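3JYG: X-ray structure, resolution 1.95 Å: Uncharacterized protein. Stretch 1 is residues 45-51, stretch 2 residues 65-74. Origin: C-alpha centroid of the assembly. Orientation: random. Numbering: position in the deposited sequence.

Stretch 1, residues 45-51: KVIVHLE
Stretch 2 (65-74) HLNWFKRFID

The residue most covered in this contact, L66, with 60 Å² of its surface under the other stretch, sits not in the helix but at the N-cap position, in the 3-10 segment just before it. Not one hydrogen bond or salt bridge crosses between these two stretches; their contact, which buries 240 Å² counted over both sides, is made wholly of apolar side chains. It illustrates a general principle of α/β packing: a strand with alternating side chains offers every second residue to a helix, and the helical stretch answers with residues spaced three or four apart.

Stretch 1 is extended throughout 45-51, with phi from -94° to -142° and psi from 118° to 150°, and the strand runs on beyond both ends. Stretch 2 opens with the end of a 3-10 segment, H65 (phi/psi -78°/7°) and L66 (-111°/8°), and continues as a helix from N67 to D74, with phi near -60° and psi near -45° over most of its length; W68 psi is -29° and F69 phi -83°. Strand and helix run nearly antiparallel, at 162° between their N-to-C directions, and their axes approach to 11.4 Å. In register, the nearest CA atoms are those of V46 and I73, 9.0 Å apart, and of V48 and L66, 8.9 Å apart; the later strand residue pairs with the earlier residue of stretch 2, as an antiparallel course requires.

On the strand, the CA-to-CB bonds of V46, V48 and L50 point toward the helical stretch, while those of I47 and H49 point away. L66, F69 and I73 reply. L66 (chi1 -78°, m; chi2 t) accepts backbone hydrogen bonds at its O from both F69 N and K70 N, each 2.9 Å. L66 CD1 is 3.9 Å from V48 CG1 and 3.9 Å from L50 CD1, with L50 in the m, t rotamer. V48 (chi1 173°, t) also places CG2 3.8 Å from F69 CE2, so its two methyls reach L66, just before the helix, and F69, within it. F69 extends in the t rotamer, with chi2 77°, bringing the CE2 and CZ end of its ring over both V46 and V48; V48 CG2 approaches it obliquely. V46 CG1 meets the ring edge, 4.1 Å from F69 CZ. The other methyl of V46 (chi1 -168°, t), CG2, lies 4.1 Å from I73 CD1; I73 is m at both chi angles.

No polar group links the two stretches; several side chains, among them H49 through NE2, are hydrogen-bonded elsewhere in the structure. I73 N bonds to F69 O at 3.1 Å, linking two contact residues through one helical turn. Out of reach of the strand, K70 NZ forms a salt bridge with D74 OD2, 3.3 Å, whose hydrogen bond is weak; the W68 NE1 to H65 O bond, 3.1 Å, is also weak. The charged side chains take no part in the contact, which apolar packing makes.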

ATOM      1  N   LYS A  45      -0.065   5.355  12.155  1.00 15.22           N
ATOM      2  CA  LYS A  45       0.686   4.150  11.802  1.00 15.73           C
ATOM      3  C   LYS A  45       2.013   4.513  11.149  1.00 14.89           C
ATOM      4  O   LYS A  45       2.026   5.256  10.178  1.00 14.38           O
ATOM      5  CB  LYS A  45      -0.158   3.256  10.897  1.00 16.75           C
ATOM      6  CG  LYS A  45       0.539   1.960  10.447  1.00 19.94           C
ATOM      7  CD  LYS A  45      -0.336   1.250   9.356  1.00 23.67           C
ATOM      8  CE  LYS A  45      -1.654   0.772   9.902  1.00 26.23           C
ATOM      9  NZ  LYS A  45      -1.364  -0.461  10.741  1.00 28.67           N
ATOM     10  N   VAL A  46       3.111   4.016  11.703  1.00 14.31           N
ATOM     11  CA  VAL A  46       4.452   4.201  11.116  1.00 14.49           C
ATOM     12  C   VAL A  46       4.772   2.975  10.236  1.00 13.78           C
ATOM     13  O   VAL A  46       4.643   1.828  10.709  1.00 13.31           O
ATOM     14  CB  VAL A  46       5.547   4.338  12.174  1.00 15.41           C
ATOM     15  CG1 VAL A  46       6.869   4.831  11.507  1.00 15.45           C
ATOM     16  CG2 VAL A  46       5.152   5.364  13.246  1.00 14.31           C
ATOM     17  N   ILE A  47       5.207   3.192   8.990  1.00 13.15           N
ATOM     18  CA  ILE A  47       5.717   2.087   8.184  1.00 13.07           C
ATOM     19  C   ILE A  47       7.181   2.337   7.798  1.00 14.58           C
ATOM     20  O   ILE A  47       7.474   3.309   7.088  1.00 13.73           O
ATOM     21  CB  ILE A  47       4.897   1.873   6.892  1.00 13.10           C
ATOM     22  CG1 ILE A  47       3.406   1.889   7.216  1.00 15.23           C
ATOM     23  CG2 ILE A  47       5.343   0.515   6.219  1.00 14.09           C
ATOM     24  CD1 ILE A  47       2.470   1.552   6.052  1.00 17.40           C
ATOM     25  N   VAL A  48       8.070   1.448   8.247  1.00 14.62           N
ATOM     26  CA  VAL A  48       9.528   1.579   8.009  1.00 14.83           C
ATOM     27  C   VAL A  48       9.942   0.655   6.857  1.00 14.91           C
ATOM     28  O   VAL A  48       9.633  -0.532   6.902  1.00 16.06           O
ATOM     29  CB  VAL A  48      10.320   1.171   9.285  1.00 14.34           C
ATOM     30  CG1 VAL A  48      11.838   1.127   9.026  1.00 11.70           C
ATOM     31  CG2 VAL A  48       9.984   2.088  10.409  1.00 14.72           C
ATOM     32  N   HIS A  49      10.598   1.191   5.833  1.00 14.35           N
ATOM     33  CA  HIS A  49      11.057   0.378   4.707  1.00 15.50           C
ATOM     34  C   HIS A  49      12.572   0.292   4.736  1.00 14.98           C
ATOM     35  O   HIS A  49      13.259   1.332   4.803  1.00 16.00           O
ATOM     36  CB  HIS A  49      10.578   0.970   3.374  1.00 14.63           C
ATOM     37  CG  HIS A  49       9.094   1.088   3.268  1.00 17.40           C
ATOM     38  ND1 HIS A  49       8.332   0.175   2.583  1.00 15.41           N
ATOM     39  CD2 HIS A  49       8.234   2.018   3.752  1.00 13.15           C
ATOM     40  CE1 HIS A  49       7.062   0.557   2.620  1.00 18.06           C
ATOM     41  NE2 HIS A  49       6.977   1.665   3.345  1.00 13.99           N
ATOM     42  N   LEU A  50      13.085  -0.942   4.769  1.00 14.13           N
ATOM     43  CA  LEU A  50      14.513  -1.168   4.911  1.00 13.79           C
ATOM     44  C   LEU A  50      14.904  -1.873   3.630  1.00 15.16           C
ATOM     45  O   LEU A  50      14.070  -2.595   3.076  1.00 14.81           O
ATOM     46  CB  LEU A  50      14.824  -2.063   6.120  1.00 13.43           C
ATOM     47  CG  LEU A  50      14.495  -1.529   7.529  1.00 13.66           C
ATOM     48  CD1 LEU A  50      15.079  -2.456   8.608  1.00 11.31           C
ATOM     49  CD2 LEU A  50      15.021  -0.064   7.699  1.00 11.72           C
ATOM     50  N   GLU A  51      16.145  -1.671   3.175  1.00 15.04           N
ATOM     51  CA  GLU A  51      16.595  -2.117   1.844  1.00 16.47           C
ATOM     52  C   GLU A  51      18.037  -2.646   1.810  1.00 17.51           C
ATOM     53  O   GLU A  51      18.922  -2.096   2.466  1.00 17.36           O
ATOM     54  CB  GLU A  51      16.426  -0.922   0.860  1.00 16.24           C
ATOM     55  CG  GLU A  51      16.933  -1.154  -0.522  1.00 19.54           C
ATOM     56  CD  GLU A  51      16.737   0.030  -1.449  1.00 25.47           C
ATOM     57  OE1 GLU A  51      15.594   0.292  -1.853  1.00 25.50           O
ATOM     58  OE2 GLU A  51      17.741   0.681  -1.809  1.00 30.35           O
ATOM     59  N   HIS A  65      14.517  -7.040  14.212  1.00 26.36           N
ATOM     60  CA  HIS A  65      15.582  -6.069  14.444  1.00 25.82           C
ATOM     61  C   HIS A  65      15.045  -4.647  14.473  1.00 25.35           C
ATOM     62  O   HIS A  65      15.808  -3.691  14.546  1.00 24.27           O
ATOM     63  CB  HIS A  65      16.711  -6.208  13.426  1.00 26.50           C
ATOM     64  CG  HIS A  65      17.540  -7.442  13.616  1.00 28.14           C
ATOM     65  ND1 HIS A  65      18.218  -8.048  12.580  1.00 29.07           N
ATOM     66  CD2 HIS A  65      17.807  -8.179  14.727  1.00 29.14           C
ATOM     67  CE1 HIS A  65      18.877  -9.097  13.044  1.00 29.63           C
ATOM     68  NE2 HIS A  65      18.623  -9.216  14.337  1.00 26.34           N
ATOM     69  N   LEU A  66      13.720  -4.531  14.434  1.00 24.81           N
ATOM     70  CA  LEU A  66      13.057  -3.236  14.615  1.00 24.74           C
ATOM     71  C   LEU A  66      12.302  -3.205  15.965  1.00 24.81           C
ATOM     72  O   LEU A  66      11.567  -2.240  16.275  1.00 23.97           O
ATOM     73  CB  LEU A  66      12.139  -2.915  13.422  1.00 25.51           C
ATOM     74  CG  LEU A  66      12.846  -2.410  12.131  1.00 25.71           C
ATOM     75  CD1 LEU A  66      11.901  -2.324  10.924  1.00 25.16           C
ATOM     76  CD2 LEU A  66      13.595  -1.042  12.365  1.00 24.16           C
ATOM     77  N   ASN A  67      12.520  -4.249  16.778  1.00 24.24           N
ATOM     78  CA  ASN A  67      11.917  -4.315  18.131  1.00 24.57           C
ATOM     79  C   ASN A  67      12.254  -3.111  19.022  1.00 23.90           C
ATOM     80  O   ASN A  67      11.408  -2.612  19.730  1.00 24.90           O
ATOM     81  CB  ASN A  67      12.247  -5.648  18.851  1.00 24.07           C
ATOM     82  CG  ASN A  67      11.480  -6.849  18.278  1.00 24.90           C
ATOM     83  OD1 ASN A  67      10.519  -6.712  17.491  1.00 21.25           O
ATOM     84  ND2 ASN A  67      11.916  -8.042  18.666  1.00 26.22           N
ATOM     85  N   TRP A  68      13.498  -2.658  18.990  1.00 24.21           N
ATOM     86  CA  TRP A  68      13.899  -1.443  19.718  1.00 24.11           C
ATOM     87  C   TRP A  68      13.096  -0.213  19.271  1.00 23.85           C
ATOM     88  O   TRP A  68      12.929   0.758  20.037  1.00 23.52           O
ATOM     89  CB  TRP A  68      15.390  -1.137  19.533  1.00 24.12           C
ATOM     90  CG  TRP A  68      15.680  -0.752  18.123  1.00 25.43           C
ATOM     91  CD1 TRP A  68      15.893  -1.607  17.083  1.00 25.29           C
ATOM     92  CD2 TRP A  68      15.711   0.573  17.567  1.00 25.40           C
ATOM     93  NE1 TRP A  68      16.062  -0.906  15.920  1.00 26.69           N
ATOM     94  CE2 TRP A  68      15.966   0.434  16.184  1.00 25.44           C
ATOM     95  CE3 TRP A  68      15.544   1.856  18.097  1.00 23.28           C
ATOM     96  CZ2 TRP A  68      16.080   1.534  15.320  1.00 23.55           C
ATOM     97  CZ3 TRP A  68      15.635   2.942  17.241  1.00 22.26           C
ATOM     98  CH2 TRP A  68      15.907   2.768  15.859  1.00 22.17           C
ATOM     99  N   PHE A  69      12.655  -0.235  18.018  1.00 21.98           N
ATOM    100  CA  PHE A  69      11.934   0.901  17.479  1.00 20.86           C
ATOM    101  C   PHE A  69      10.482   0.781  17.908  1.00 20.42           C
ATOM    102  O   PHE A  69       9.870   1.785  18.249  1.00 19.58           O
ATOM    103  CB  PHE A  69      12.068   0.968  15.962  1.00 19.79           C
ATOM    104  CG  PHE A  69      11.294   2.103  15.333  1.00 19.70           C
ATOM    105  CD1 PHE A  69      11.776   3.401  15.389  1.00 20.39           C
ATOM    106  CD2 PHE A  69      10.116   1.859  14.640  1.00 16.10           C
ATOM    107  CE1 PHE A  69      11.099   4.429  14.799  1.00 21.26           C
ATOM    108  CE2 PHE A  69       9.426   2.885  14.031  1.00 18.48           C
ATOM    109  CZ  PHE A  69       9.911   4.181  14.111  1.00 16.19           C
ATOM    110  N   LYS A  70       9.963  -0.460  17.927  1.00 19.86           N
ATOM    111  CA  LYS A  70       8.670  -0.775  18.516  1.00 21.09           C
ATOM    112  C   LYS A  70       8.584  -0.259  19.955  1.00 21.02           C
ATOM    113  O   LYS A  70       7.613   0.378  20.332  1.00 20.15           O
ATOM    114  CB  LYS A  70       8.408  -2.294  18.515  1.00 21.86           C
ATOM    115  CG  LYS A  70       6.957  -2.629  18.777  1.00 26.90           C
ATOM    116  CD  LYS A  70       6.575  -4.093  18.432  1.00 33.32           C
ATOM    117  CE  LYS A  70       5.050  -4.204  18.297  1.00 36.94           C
ATOM    118  NZ  LYS A  70       4.368  -3.885  19.580  1.00 37.49           N
ATOM    119  N   ARG A  71       9.621  -0.532  20.740  1.00 21.74           N
ATOM    120  CA  ARG A  71       9.655  -0.154  22.142  1.00 22.42           C
ATOM    121  C   ARG A  71       9.574   1.361  22.276  1.00 21.26           C
ATOM    122  O   ARG A  71       8.813   1.866  23.083  1.00 20.75           O
ATOM    123  CB  ARG A  71      10.912  -0.689  22.814  1.00 22.59           C
ATOM    124  CG  ARG A  71      10.758  -0.849  24.350  1.00 28.52           C
ATOM    125  CD  ARG A  71      12.004  -1.510  24.968  1.00 34.21           C
ATOM    126  NE  ARG A  71      13.178  -0.803  24.483  1.00 41.42           N
ATOM    127  CZ  ARG A  71      14.447  -1.140  24.708  1.00 45.01           C
ATOM    128  NH1 ARG A  71      14.758  -2.197  25.457  1.00 46.60           N
ATOM    129  NH2 ARG A  71      15.407  -0.398  24.173  1.00 45.37           N
ATOM    130  N   PHE A  72      10.372   2.062  21.488  1.00 20.56           N
ATOM    131  CA  PHE A  72      10.305   3.513  21.389  1.00 20.04           C
ATOM    132  C   PHE A  72       8.893   4.088  21.101  1.00 19.86           C
ATOM    133  O   PHE A  72       8.392   4.908  21.864  1.00 19.81           O
ATOM    134  CB  PHE A  72      11.327   4.034  20.370  1.00 19.83           C
ATOM    135  CG  PHE A  72      11.237   5.516  20.160  1.00 21.07           C
ATOM    136  CD1 PHE A  72      11.780   6.398  21.098  1.00 21.49           C
ATOM    137  CD2 PHE A  72      10.546   6.042  19.076  1.00 20.82           C
ATOM    138  CE1 PHE A  72      11.685   7.782  20.935  1.00 23.52           C
ATOM    139  CE2 PHE A  72      10.432   7.444  18.920  1.00 24.22           C
ATOM    140  CZ  PHE A  72      11.011   8.306  19.857  1.00 20.69           C
ATOM    141  N   ILE A  73       8.236   3.624  20.057  1.00 18.11           N
ATOM    142  CA  ILE A  73       6.862   4.026  19.778  1.00 18.21           C
ATOM    143  C   ILE A  73       5.952   3.747  20.986  1.00 18.94           C
ATOM    144  O   ILE A  73       5.156   4.615  21.375  1.00 19.88           O
ATOM    145  CB  ILE A  73       6.306   3.290  18.508  1.00 16.61           C
ATOM    146  CG1 ILE A  73       7.100   3.667  17.237  1.00 16.47           C
ATOM    147  CG2 ILE A  73       4.788   3.525  18.312  1.00 15.08           C
ATOM    148  CD1 ILE A  73       7.100   5.112  16.868  1.00 19.33           C
ATOM    149  N   ASP A  74       6.070   2.543  21.552  1.00 19.81           N
ATOM    150  CA  ASP A  74       5.195   2.066  22.644  1.00 20.99           C
ATOM    151  C   ASP A  74       5.444   2.869  23.944  1.00 20.99           C
ATOM    152  O   ASP A  74       4.495   3.278  24.648  1.00 21.09           O
ATOM    153  CB  ASP A  74       5.410   0.555  22.896  1.00 22.04           C
ATOM    154  CG  ASP A  74       4.771  -0.361  21.806  1.00 25.50           C
ATOM    155  OD1 ASP A  74       4.093   0.125  20.853  1.00 28.49           O
ATOM    156  OD2 ASP A  74       4.980  -1.610  21.890  1.00 29.64           O
TER